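Local coordinates for protein saframycin Mx1 synthetase B (Legionella pneumophila subsp. pneumophila, PDB 3KXW) that is an AMP-binding enzyme of the ANL clan and holds 5'-O-[(S)-(dodecanoyloxy)(hydroxy)phosphoryl]adenosine in its ligand pocket, at residues H49-A54 against S157-T162; K384-D387 against I392-D395; A547-T552 against R558-K563. All coordinates share one frame; numbering follows the deposited sequence.

Contact 1 (H49-A54 against S157-T162); sequences HAKAIA and SSWQPT
Trp159 lays its indole against Lys51 and Ala54, two residues one turn apart on the same side of helix 43-59. This is loop-on-helix packing in the AMP-binding part of the chain: a long connection between strands 143-147 and 169-174 passes over the helix and presses one large ring against it. Trp159 CG is turned opposite its own backbone nitrogen (chi1 168°), and the CB bond itself points at the helix. The five-membered end of the indole meets Ala54. Ala54 CB lies 3.4 Å from Trp159 CD1, a snug apolar contact made obliquely to the ring. The six-membered end is taken by the aliphatic part of Lys51. Lys51 CG comes to 3.8 Å from Trp159 CE3, and further along the chain Lys51 CE lies 3.9 Å from Trp159 CZ3. The two side chains run at a slant to each other. Closer to the backbone, Lys51 O lies 3.6 Å from Trp159 CB. No hydrogen bond joins the two segments, so the contact rests on packing.

Further bonds surround this first shell. The indole N-H is bonded to the backbone oxygen of Tyr87 in helix 76-87, which satisfies it and probably helps to set the rotation of the ring. The Tyr87 ring also meets the indole, with the planes at about 50°. Lys51 is extended beyond CG, and its amine ends in a salt bridge with Asp47, one turn back on its helix. Gln58, one turn beyond Ala54, bonds the backbone oxygen of Gln160 through its side-chain nitrogen. The loop then folds back over its own tryptophan: Pro161 N sits 3.8 Å above the plane of the Trp159 ring, over its centre.

Contact 2 (K384-D387 against I392-D395); sequences KIID and IPCD
Two backbone hydrogen bonds hold Ile385 and Asp387 to Cys394 and Ile392. Cys394 N donates to Ile385 O at 2.8 Å, and the N-H points almost straight at the oxygen (172°). Asp387 N donates to Ile392 O at 3.0 Å. Here the donor stands above the carbonyl plane, 38° out of it. The bonds flank Ile386 and Pro393, a non-hydrogen-bonded antiparallel pair. Pro393 has no N-H, so its place in the pair costs no donor.

The result is a single bridge added to the edge of a small antiparallel sheet. Strand 382-386 already bonds strand 400-405 through Lys384 and Ile386; Ile385 O serves the incoming segment instead. In the turn between the segments, Asp387 OD1 accepts from the backbone nitrogens of Asp389 and Thr390, the first of these closing an Asx turn.

Apolar contacts lie on both sides of the backbone pair. Ile386 and Pro393 run side by side, with Ile386 CD1 3.7 Å from Pro393 CA. Ile385 CG2 meets Cys394 CB at 3.8 Å.

Cys394 SG, turned to the side of its own backbone nitrogen (chi1 -69°), also passes 3.6 Å from Asp387 N, whose hydrogen bond goes to Ile392 O.

Contact 3 (A547-T552 against R558-K563); sequences AMPHTT and RNFCRK
Phe560 lies under the ring of Pro549, which covers one of its faces. Pro549 CD sits 3.4 Å from the centroid of the Phe560 ring and only 6° off the ring normal, a well-centred CH-pi contact. Pro549 CG is displaced toward one side of the ring and touches Phe560 CD1 at 3.4 Å. The aromatic ring reaches this position because Phe560 CG is opposite its backbone nitrogen (chi1 169°), with the CB bond already directed at the loop. At the far end of the ring, Ala547 O approaches Phe560 CZ obliquely at 3.7 Å. The His564 ring, one helical turn on, also meets Phe560.

A second contact lies beside the first and is more buried. Met548, present as selenomethionine, stretches its chain past Cys561. Its CE methyl comes to 3.5 Å from Cys561 SG, and its SE lies 3.7 Å from the same sulfur. Three consecutive loop residues, Ala547 to Pro549, thus meet two neighbouring helix residues. The backbone nitrogen of Met548 is bonded to Glu507 at the end of strand 499-508, which ties the loop to the sheet at this point. Met505 of that strand touches both Met548 and Cys561. Cys561 also rests on Ala490 and Phe492 of strand 486-496.

No hydrogen bond crosses between the segments. The loop after strand 539-544 leads into helix 554-567 and packs back on it, with the Met548 and Cys561 side facing the sheet and Pro549 at the surface. This is alpha/beta packing of a helix on a mixed sheet, in the C-terminal part of an ANL-type enzyme.

The three contacts follow one another along the chain without overlap. Contacts 1 and 2 both fall in the AMP-binding part of the chain, but on different elements: helix 43-59 in contact 1, the edge strand 382-386 in contact 2. Their centres are 48 Å apart. Contact 3 belongs to the C-terminal part, on helix 554-567. Its centre is 58 Å from that of contact 1, across the centre of the chain, and 43 Å from that of contact 2. None touches another. Contacts 1 and 3 are packing of a loop on a helix, and contact 2 is a backbone pairing at a sheet edge. In contact 2 the side chain of Ile385 is about 12 Å from the bound 5'-O-[(S)-(dodecanoyloxy)(hydroxy)phosphoryl]adenosine.

Contact 1 (H49-A54 against S157-T162)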
ATOM      1  N   HIS A  49     -26.784  -2.071  -2.378  1.00 17.33           N
ATOM      2  CA  HIS A  49     -26.026  -3.059  -1.596  1.00 15.17           C
ATOM      3  C   HIS A  49     -25.597  -2.523  -0.233  1.00 14.40           C
ATOM      4  O   HIS A  49     -25.764  -3.189   0.779  1.00 13.75           O
ATOM      5  CB  HIS A  49     -24.808  -3.589  -2.376  1.00 17.62           C
ATOM      6  CG  HIS A  49     -25.172  -4.594  -3.423  1.00 18.80           C
ATOM      7  ND1 HIS A  49     -25.509  -5.894  -3.116  1.00 23.32           N
ATOM      8  CD2 HIS A  49     -25.280  -4.485  -4.768  1.00 21.34           C
ATOM      9  CE1 HIS A  49     -25.802  -6.547  -4.227  1.00 26.29           C
ATOM     10  NE2 HIS A  49     -25.679  -5.714  -5.245  1.00 24.93           N
ATOM     11  N   ALA A  50     -25.059  -1.304  -0.211  1.00 15.26           N
ATOM     12  CA  ALA A  50     -24.666  -0.658   1.040  1.00 14.57           C
ATOM     13  C   ALA A  50     -25.820  -0.545   2.028  1.00 15.24           C
ATOM     14  O   ALA A  50     -25.666  -0.823   3.232  1.00 14.05           O
ATOM     15  CB  ALA A  50     -24.025   0.720   0.766  1.00 13.91           C
ATOM     16  N   LYS A  51     -26.987  -0.139   1.531  1.00 14.77           N
ATOM     17  CA  LYS A  51     -28.179  -0.065   2.380  1.00 16.07           C
ATOM     18  C   LYS A  51     -28.596  -1.424   2.917  1.00 15.81           C
ATOM     19  O   LYS A  51     -28.918  -1.547   4.107  1.00 15.26           O
ATOM     20  CB  LYS A  51     -29.347   0.583   1.624  1.00 16.46           C
ATOM     21  CG  LYS A  51     -29.118   2.065   1.357  1.00 16.54           C
ATOM     22  CD  LYS A  51     -30.017   2.598   0.242  1.00 16.96           C
ATOM     23  CE  LYS A  51     -30.280   4.081   0.430  1.00 19.68           C
ATOM     24  NZ  LYS A  51     -30.767   4.704  -0.819  1.00 18.41           N
ATOM     25  N   ALA A  52     -28.589  -2.437   2.049  1.00 14.69           N
ATOM     26  CA  ALA A  52     -28.938  -3.799   2.458  1.00 16.45           C
ATOM     27  C   ALA A  52     -27.999  -4.312   3.552  1.00 16.64           C
ATOM     28  O   ALA A  52     -28.428  -4.936   4.529  1.00 14.59           O
ATOM     29  CB  ALA A  52     -28.916  -4.739   1.247  1.00 15.83           C
ATOM     30  N   ILE A  53     -26.707  -4.057   3.381  1.00 15.25           N
ATOM     31  CA  ILE A  53     -25.727  -4.517   4.352  1.00 14.93           C
ATOM     32  C   ILE A  53     -25.863  -3.746   5.650  1.00 14.61           C
ATOM     33  O   ILE A  53     -25.825  -4.334   6.740  1.00 15.69           O
ATOM     34  CB  ILE A  53     -24.291  -4.402   3.787  1.00 13.08           C
ATOM     35  CG1 ILE A  53     -24.122  -5.417   2.660  1.00 13.53           C
ATOM     36  CG2 ILE A  53     -23.238  -4.561   4.906  1.00 12.99           C
ATOM     37  CD1 ILE A  53     -22.960  -5.108   1.698  1.00 14.34           C
ATOM     38  N   ALA A  54     -26.049  -2.433   5.550  1.00 14.13           N
ATOM     39  CA  ALA A  54     -26.259  -1.629   6.753  1.00 15.08           C
ATOM     40  C   ALA A  54     -27.519  -2.069   7.522  1.00 16.74           C
ATOM     41  O   ALA A  54     -27.528  -2.101   8.756  1.00 14.81           O
ATOM     42  CB  ALA A  54     -26.297  -0.120   6.415  1.00 14.26           C
ATOM     43  N   SER A 157     -34.519  -1.279   1.816  1.00 21.32           N
ATOM     44  CA  SER A 157     -35.482  -0.261   2.238  1.00 22.12           C
ATOM     45  C   SER A 157     -35.647  -0.269   3.750  1.00 22.87           C
ATOM     46  O   SER A 157     -36.277   0.622   4.311  1.00 23.99           O
ATOM     47  CB  SER A 157     -36.852  -0.453   1.555  1.00 22.58           C
ATOM     48  OG  SER A 157     -37.505  -1.614   2.039  1.00 22.20           O
ATOM     49  N   SER A 158     -35.082  -1.271   4.416  1.00 19.99           N
ATOM     50  CA  SER A 158     -35.161  -1.311   5.863  1.00 21.57           C
ATOM     51  C   SER A 158     -34.070  -0.479   6.555  1.00 22.24           C
ATOM     52  O   SER A 158     -34.081  -0.330   7.778  1.00 22.03           O
ATOM     53  CB  SER A 158     -35.143  -2.748   6.373  1.00 23.74           C
ATOM     54  OG  SER A 158     -36.402  -3.374   6.146  1.00 25.96           O
ATOM     55  N   TRP A 159     -33.139   0.074   5.781  1.00 21.61           N
ATOM     56  CA  TRP A 159     -32.014   0.785   6.393  1.00 19.57           C
ATOM     57  C   TRP A 159     -32.488   2.029   7.160  1.00 21.56           C
ATOM     58  O   TRP A 159     -33.330   2.772   6.673  1.00 23.05           O
ATOM     59  CB  TRP A 159     -30.976   1.161   5.333  1.00 18.63           C
ATOM     60  CG  TRP A 159     -29.913   2.129   5.800  1.00 17.40           C
ATOM     61  CD1 TRP A 159     -28.979   1.918   6.782  1.00 17.22           C
ATOM     62  CD2 TRP A 159     -29.661   3.441   5.284  1.00 18.43           C
ATOM     63  NE1 TRP A 159     -28.168   3.021   6.910  1.00 16.21           N
ATOM     64  CE2 TRP A 159     -28.563   3.968   5.996  1.00 17.19           C
ATOM     65  CE3 TRP A 159     -30.260   4.228   4.291  1.00 17.10           C
ATOM     66  CZ2 TRP A 159     -28.061   5.245   5.753  1.00 19.66           C
ATOM     67  CZ3 TRP A 159     -29.746   5.499   4.044  1.00 20.13           C
ATOM     68  CH2 TRP A 159     -28.661   5.993   4.777  1.00 16.80           C
ATOM     69  N   GLN A 160     -31.945   2.249   8.356  1.00 21.28           N
ATOM     70  CA  GLN A 160     -32.249   3.479   9.099  1.00 22.04           C
ATOM     71  C   GLN A 160     -31.025   4.385   9.133  1.00 20.47           C
ATOM     72  O   GLN A 160     -30.046   4.057   9.788  1.00 21.37           O
ATOM     73  CB  GLN A 160     -32.677   3.142  10.530  1.00 22.31           C
ATOM     74  CG  GLN A 160     -33.915   2.249  10.605  1.00 28.07           C
ATOM     75  CD  GLN A 160     -35.211   3.039  10.523  1.00 32.81           C
ATOM     76  OE1 GLN A 160     -35.199   4.261  10.328  1.00 33.80           O
ATOM     77  NE2 GLN A 160     -36.341   2.347  10.681  1.00 39.87           N
ATOM     78  N   PRO A 161     -31.081   5.532   8.438  1.00 20.88           N
ATOM     79  CA  PRO A 161     -29.971   6.492   8.442  1.00 21.29           C
ATOM     80  C   PRO A 161     -29.606   6.866   9.875  1.00 24.90           C
ATOM     81  O   PRO A 161     -30.499   7.013  10.715  1.00 23.86           O
ATOM     82  CB  PRO A 161     -30.539   7.716   7.714  1.00 24.18           C
ATOM     83  CG  PRO A 161     -31.761   7.217   6.980  1.00 23.52           C
ATOM     84  CD  PRO A 161     -32.278   6.039   7.744  1.00 21.03           C
ATOM     85  N   THR A 162     -28.314   7.005  10.151  1.00 21.35           N
ATOM     86  CA  THR A 162     -27.852   7.423  11.467  1.00 22.34           C
ATOM     87  C   THR A 162     -27.422   8.878  11.350  1.00 24.45           C
ATOM     88  O   THR A 162     -27.405   9.428  10.260  1.00 24.45           O
ATOM     89  CB  THR A 162     -26.684   6.531  11.979  1.00 24.71           C
ATOM     90  OG1 THR A 162     -25.532   6.721  11.149  1.00 24.25           O
ATOM     91  CG2 THR A 162     -27.076   5.059  11.937  1.00 23.52           C
TER

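Contact 2 (K384-D387 against I392-D395)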
ATOM      1  N   LYS A 384       6.203  20.573   7.632  1.00 14.80           N
ATOM      2  CA  LYS A 384       7.359  21.222   8.236  1.00 18.08           C
ATOM      3  C   LYS A 384       8.495  20.230   8.460  1.00 17.13           C
ATOM      4  O   LYS A 384       8.259  19.066   8.769  1.00 17.23           O
ATOM      5  CB  LYS A 384       6.983  21.883   9.573  1.00 19.22           C
ATOM      6  CG  LYS A 384       6.253  23.191   9.397  1.00 24.06           C
ATOM      7  CD  LYS A 384       6.072  23.886  10.735  1.00 27.80           C
ATOM      8  CE  LYS A 384       5.262  25.177  10.588  1.00 30.31           C
ATOM      9  NZ  LYS A 384       5.737  25.957   9.433  1.00 33.43           N
ATOM     10  N   ILE A 385       9.732  20.683   8.291  1.00 15.88           N
ATOM     11  CA  ILE A 385      10.884  19.843   8.570  1.00 16.19           C
ATOM     12  C   ILE A 385      11.410  20.289   9.923  1.00 18.26           C
ATOM     13  O   ILE A 385      11.875  21.421  10.076  1.00 18.21           O
ATOM     14  CB  ILE A 385      11.998  19.957   7.497  1.00 16.92           C
ATOM     15  CG1 ILE A 385      11.436  19.803   6.083  1.00 15.66           C
ATOM     16  CG2 ILE A 385      13.095  18.924   7.752  1.00 16.20           C
ATOM     17  CD1 ILE A 385      10.837  18.393   5.791  1.00 15.84           C
ATOM     18  N   ILE A 386      11.311  19.395  10.899  1.00 16.28           N
ATOM     19  CA  ILE A 386      11.617  19.706  12.282  1.00 17.65           C
ATOM     20  C   ILE A 386      12.659  18.726  12.829  1.00 19.20           C
ATOM     21  O   ILE A 386      12.529  17.518  12.647  1.00 17.46           O
ATOM     22  CB  ILE A 386      10.351  19.579  13.157  1.00 17.82           C
ATOM     23  CG1 ILE A 386       9.189  20.421  12.607  1.00 18.52           C
ATOM     24  CG2 ILE A 386      10.663  19.909  14.615  1.00 19.75           C
ATOM     25  CD1 ILE A 386       9.424  21.934  12.611  1.00 21.94           C
ATOM     26  N   ASP A 387      13.703  19.243  13.478  1.00 20.36           N
ATOM     27  CA  ASP A 387      14.691  18.385  14.138  1.00 22.37           C
ATOM     28  C   ASP A 387      14.018  17.521  15.222  1.00 22.42           C
ATOM     29  O   ASP A 387      13.376  18.051  16.128  1.00 22.38           O
ATOM     30  CB  ASP A 387      15.830  19.255  14.697  1.00 24.94           C
ATOM     31  CG  ASP A 387      16.945  18.445  15.318  1.00 25.92           C
ATOM     32  OD1 ASP A 387      16.683  17.656  16.239  1.00 27.26           O
ATOM     33  OD2 ASP A 387      18.100  18.631  14.913  1.00 29.68           O
ATOM     34  N   ILE A 392      13.434  21.979  16.976  1.00 25.09           N
ATOM     35  CA  ILE A 392      13.607  23.256  16.310  1.00 24.79           C
ATOM     36  C   ILE A 392      13.485  23.092  14.789  1.00 21.70           C
ATOM     37  O   ILE A 392      14.047  22.163  14.218  1.00 22.68           O
ATOM     38  CB  ILE A 392      14.970  23.841  16.678  1.00 25.43           C
ATOM     39  CG1 ILE A 392      15.063  24.030  18.204  1.00 26.69           C
ATOM     40  CG2 ILE A 392      15.218  25.152  15.929  1.00 24.74           C
ATOM     41  CD1 ILE A 392      16.484  24.286  18.695  1.00 27.51           C
ATOM     42  N   PRO A 393      12.758  23.999  14.129  1.00 21.73           N
ATOM     43  CA  PRO A 393      12.588  23.906  12.673  1.00 21.56           C
ATOM     44  C   PRO A 393      13.911  23.871  11.931  1.00 23.05           C
ATOM     45  O   PRO A 393      14.885  24.533  12.318  1.00 23.63           O
ATOM     46  CB  PRO A 393      11.821  25.178  12.320  1.00 23.82           C
ATOM     47  CG  PRO A 393      11.080  25.527  13.576  1.00 24.69           C
ATOM     48  CD  PRO A 393      12.003  25.122  14.702  1.00 23.71           C
ATOM     49  N   CYS A 394      13.955  23.085  10.864  1.00 19.22           N
ATOM     50  CA  CYS A 394      15.159  22.998  10.048  1.00 21.22           C
ATOM     51  C   CYS A 394      15.110  24.057   8.961  1.00 22.52           C
ATOM     52  O   CYS A 394      14.041  24.425   8.524  1.00 21.27           O
ATOM     53  CB  CYS A 394      15.235  21.630   9.376  1.00 20.44           C
ATOM     54  SG  CYS A 394      15.528  20.296  10.509  1.00 19.93           S
ATOM     55  N   ASP A 395      16.277  24.530   8.529  1.00 22.94           N
ATOM     56  CA  ASP A 395      16.379  25.350   7.332  1.00 22.61           C
ATOM     57  C   ASP A 395      16.013  24.530   6.082  1.00 21.30           C
ATOM     58  O   ASP A 395      16.016  23.297   6.113  1.00 21.03           O
ATOM     59  CB  ASP A 395      17.828  25.839   7.157  1.00 23.09           C
ATOM     60  CG  ASP A 395      18.239  26.897   8.174  1.00 26.82           C
ATOM     61  OD1 ASP A 395      17.375  27.514   8.835  1.00 26.34           O
ATOM     62  OD2 ASP A 395      19.458  27.135   8.290  1.00 29.85           O
TER

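Contact 3 (A547-T552 against R558-K563)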
ATOM      1  N   ALA A 547      25.444 -25.812   1.863  1.00 28.71           N
ATOM      2  CA  ALA A 547      26.403 -24.719   1.774  1.00 28.91           C
ATOM      3  C   ALA A 547      26.325 -23.810   3.008  1.00 30.84           C
ATOM      4  O   ALA A 547      27.257 -23.067   3.292  1.00 34.38           O
ATOM      5  CB  ALA A 547      26.212 -23.919   0.493  1.00 27.29           C
HETATM    6  N   MSE A 548      25.208 -23.878   3.724  1.00 29.55           N
HETATM    7  CA  MSE A 548      25.069 -23.209   5.019  1.00 30.99           C
HETATM    8  C   MSE A 548      25.406 -24.158   6.160  1.00 34.21           C
HETATM    9  O   MSE A 548      24.883 -25.271   6.225  1.00 32.93           O
HETATM   10  CB  MSE A 548      23.642 -22.706   5.210  1.00 30.92           C
HETATM   11  CG  MSE A 548      23.174 -21.761   4.116  1.00 29.46           C
HETATM   12 SE   MSE A 548      21.328 -21.137   4.428  1.00 36.73          SE
HETATM   13  CE  MSE A 548      21.084 -20.165   2.739  1.00 22.28           C
ATOM     14  N   PRO A 549      26.252 -23.707   7.095  1.00 35.03           N
ATOM     15  CA  PRO A 549      26.723 -24.607   8.154  1.00 35.55           C
ATOM     16  C   PRO A 549      25.571 -25.146   9.003  1.00 36.55           C
ATOM     17  O   PRO A 549      24.561 -24.455   9.190  1.00 34.23           O
ATOM     18  CB  PRO A 549      27.655 -23.713   8.992  1.00 37.89           C
ATOM     19  CG  PRO A 549      28.021 -22.566   8.085  1.00 37.64           C
ATOM     20  CD  PRO A 549      26.797 -22.346   7.230  1.00 36.32           C
ATOM     21  N   HIS A 550      25.714 -26.372   9.500  1.00 34.24           N
ATOM     22  CA  HIS A 550      24.692 -26.943  10.361  1.00 33.56           C
ATOM     23  C   HIS A 550      24.453 -26.028  11.546  1.00 35.08           C
ATOM     24  O   HIS A 550      25.398 -25.513  12.153  1.00 33.98           O
ATOM     25  CB  HIS A 550      25.090 -28.333  10.867  1.00 34.48           C
ATOM     26  CG  HIS A 550      24.264 -28.800  12.028  1.00 33.10           C
ATOM     27  ND1 HIS A 550      23.051 -29.441  11.872  1.00 35.95           N
ATOM     28  CD2 HIS A 550      24.460 -28.687  13.362  1.00 30.89           C
ATOM     29  CE1 HIS A 550      22.543 -29.716  13.062  1.00 35.18           C
ATOM     30  NE2 HIS A 550      23.379 -29.268  13.985  1.00 35.32           N
ATOM     31  N   THR A 551      23.184 -25.823  11.869  1.00 34.23           N
ATOM     32  CA  THR A 551      22.821 -25.044  13.041  1.00 34.72           C
ATOM     33  C   THR A 551      21.333 -25.153  13.277  1.00 35.43           C
ATOM     34  O   THR A 551      20.553 -25.401  12.356  1.00 36.38           O
ATOM     35  CB  THR A 551      23.227 -23.543  12.920  1.00 35.88           C
ATOM     36  OG1 THR A 551      22.746 -22.814  14.062  1.00 34.88           O
ATOM     37  CG2 THR A 551      22.643 -22.924  11.654  1.00 33.48           C
ATOM     38  N   THR A 552      20.942 -24.975  14.527  1.00 33.56           N
ATOM     39  CA  THR A 552      19.545 -25.011  14.886  1.00 35.82           C
ATOM     40  C   THR A 552      19.093 -23.569  15.098  1.00 35.34           C
ATOM     41  O   THR A 552      17.987 -23.328  15.565  1.00 36.05           O
ATOM     42  CB  THR A 552      19.325 -25.838  16.171  1.00 34.06           C
ATOM     43  OG1 THR A 552      20.066 -25.261  17.252  1.00 38.82           O
ATOM     44  CG2 THR A 552      19.804 -27.264  15.970  1.00 35.59           C
ATOM     45  N   ARG A 558      21.598 -16.971   9.412  1.00 25.40           N
ATOM     46  CA  ARG A 558      21.362 -15.681   8.776  1.00 26.94           C
ATOM     47  C   ARG A 558      22.632 -14.834   8.779  1.00 25.66           C
ATOM     48  O   ARG A 558      22.975 -14.194   7.779  1.00 24.47           O
ATOM     49  CB  ARG A 558      20.268 -14.977   9.581  1.00 28.09           C
ATOM     50  CG  ARG A 558      19.667 -13.774   8.981  1.00 27.25           C
ATOM     51  CD  ARG A 558      18.434 -13.355   9.792  1.00 24.72           C
ATOM     52  NE  ARG A 558      17.551 -14.476  10.106  1.00 24.35           N
ATOM     53  CZ  ARG A 558      17.120 -14.761  11.331  1.00 26.87           C
ATOM     54  NH1 ARG A 558      17.475 -13.999  12.349  1.00 28.22           N
ATOM     55  NH2 ARG A 558      16.303 -15.785  11.537  1.00 25.75           N
ATOM     56  N   ASN A 559      23.338 -14.833   9.905  1.00 23.43           N
ATOM     57  CA  ASN A 559      24.595 -14.084   9.995  1.00 27.91           C
ATOM     58  C   ASN A 559      25.679 -14.624   9.074  1.00 27.55           C
ATOM     59  O   ASN A 559      26.462 -13.864   8.517  1.00 28.83           O
ATOM     60  CB  ASN A 559      25.099 -14.033  11.435  1.00 27.74           C
ATOM     61  CG  ASN A 559      24.205 -13.199  12.325  1.00 30.64           C
ATOM     62  OD1 ASN A 559      23.445 -12.362  11.838  1.00 29.23           O
ATOM     63  ND2 ASN A 559      24.273 -13.438  13.639  1.00 28.08           N
ATOM     64  N   PHE A 560      25.708 -15.941   8.910  1.00 29.06           N
ATOM     65  CA  PHE A 560      26.660 -16.567   7.992  1.00 28.86           C
ATOM     66  C   PHE A 560      26.416 -16.093   6.563  1.00 30.33           C
ATOM     67  O   PHE A 560      27.352 -15.702   5.864  1.00 30.49           O
ATOM     68  CB  PHE A 560      26.572 -18.096   8.071  1.00 30.04           C
ATOM     69  CG  PHE A 560      27.326 -18.801   6.973  1.00 32.85           C
ATOM     70  CD1 PHE A 560      28.607 -19.287   7.192  1.00 36.82           C
ATOM     71  CD2 PHE A 560      26.758 -18.965   5.718  1.00 33.51           C
ATOM     72  CE1 PHE A 560      29.310 -19.934   6.176  1.00 37.68           C
ATOM     73  CE2 PHE A 560      27.458 -19.599   4.698  1.00 36.59           C
ATOM     74  CZ  PHE A 560      28.735 -20.082   4.931  1.00 37.90           C
ATOM     75  N   CYS A 561      25.149 -16.114   6.142  1.00 28.29           N
ATOM     76  CA  CYS A 561      24.783 -15.740   4.781  1.00 27.18           C
ATOM     77  C   CYS A 561      25.052 -14.269   4.527  1.00 28.06           C
ATOM     78  O   CYS A 561      25.518 -13.874   3.456  1.00 31.10           O
ATOM     79  CB  CYS A 561      23.294 -16.008   4.529  1.00 24.97           C
ATOM     80  SG  CYS A 561      22.814 -17.750   4.529  1.00 24.50           S
ATOM     81  N   ARG A 562      24.720 -13.444   5.507  1.00 25.95           N
ATOM     82  CA  ARG A 562      24.967 -12.018   5.371  1.00 28.34           C
ATOM     83  C   ARG A 562      26.467 -11.757   5.217  1.00 32.69           C
ATOM     84  O   ARG A 562      26.880 -10.972   4.367  1.00 30.72           O
ATOM     85  CB  ARG A 562      24.401 -11.269   6.571  1.00 27.26           C
ATOM     86  CG  ARG A 562      24.748  -9.805   6.601  1.00 32.05           C
ATOM     87  CD  ARG A 562      24.429  -9.232   7.980  1.00 30.72           C
ATOM     88  NE  ARG A 562      23.005  -8.949   8.160  1.00 34.19           N
ATOM     89  CZ  ARG A 562      22.387  -7.882   7.653  1.00 33.91           C
ATOM     90  NH1 ARG A 562      23.070  -7.012   6.910  1.00 36.78           N
ATOM     91  NH2 ARG A 562      21.091  -7.691   7.877  1.00 28.36           N
ATOM     92  N   LYS A 563      27.273 -12.456   6.017  1.00 33.24           N
ATOM     93  CA  LYS A 563      28.719 -12.228   6.045  1.00 34.66           C
ATOM     94  C   LYS A 563      29.431 -12.742   4.802  1.00 38.23           C
ATOM     95  O   LYS A 563      30.398 -12.134   4.337  1.00 40.51           O
ATOM     96  CB  LYS A 563      29.350 -12.846   7.297  1.00 35.55           C
ATOM     97  CG  LYS A 563      30.863 -13.004   7.175  1.00 42.44           C
ATOM     98  CD  LYS A 563      31.497 -13.602   8.425  1.00 44.93           C
ATOM     99  CE  LYS A 563      32.993 -13.819   8.213  1.00 49.27           C
ATOM    100  NZ  LYS A 563      33.791 -13.438   9.417  1.00 51.93           N
TER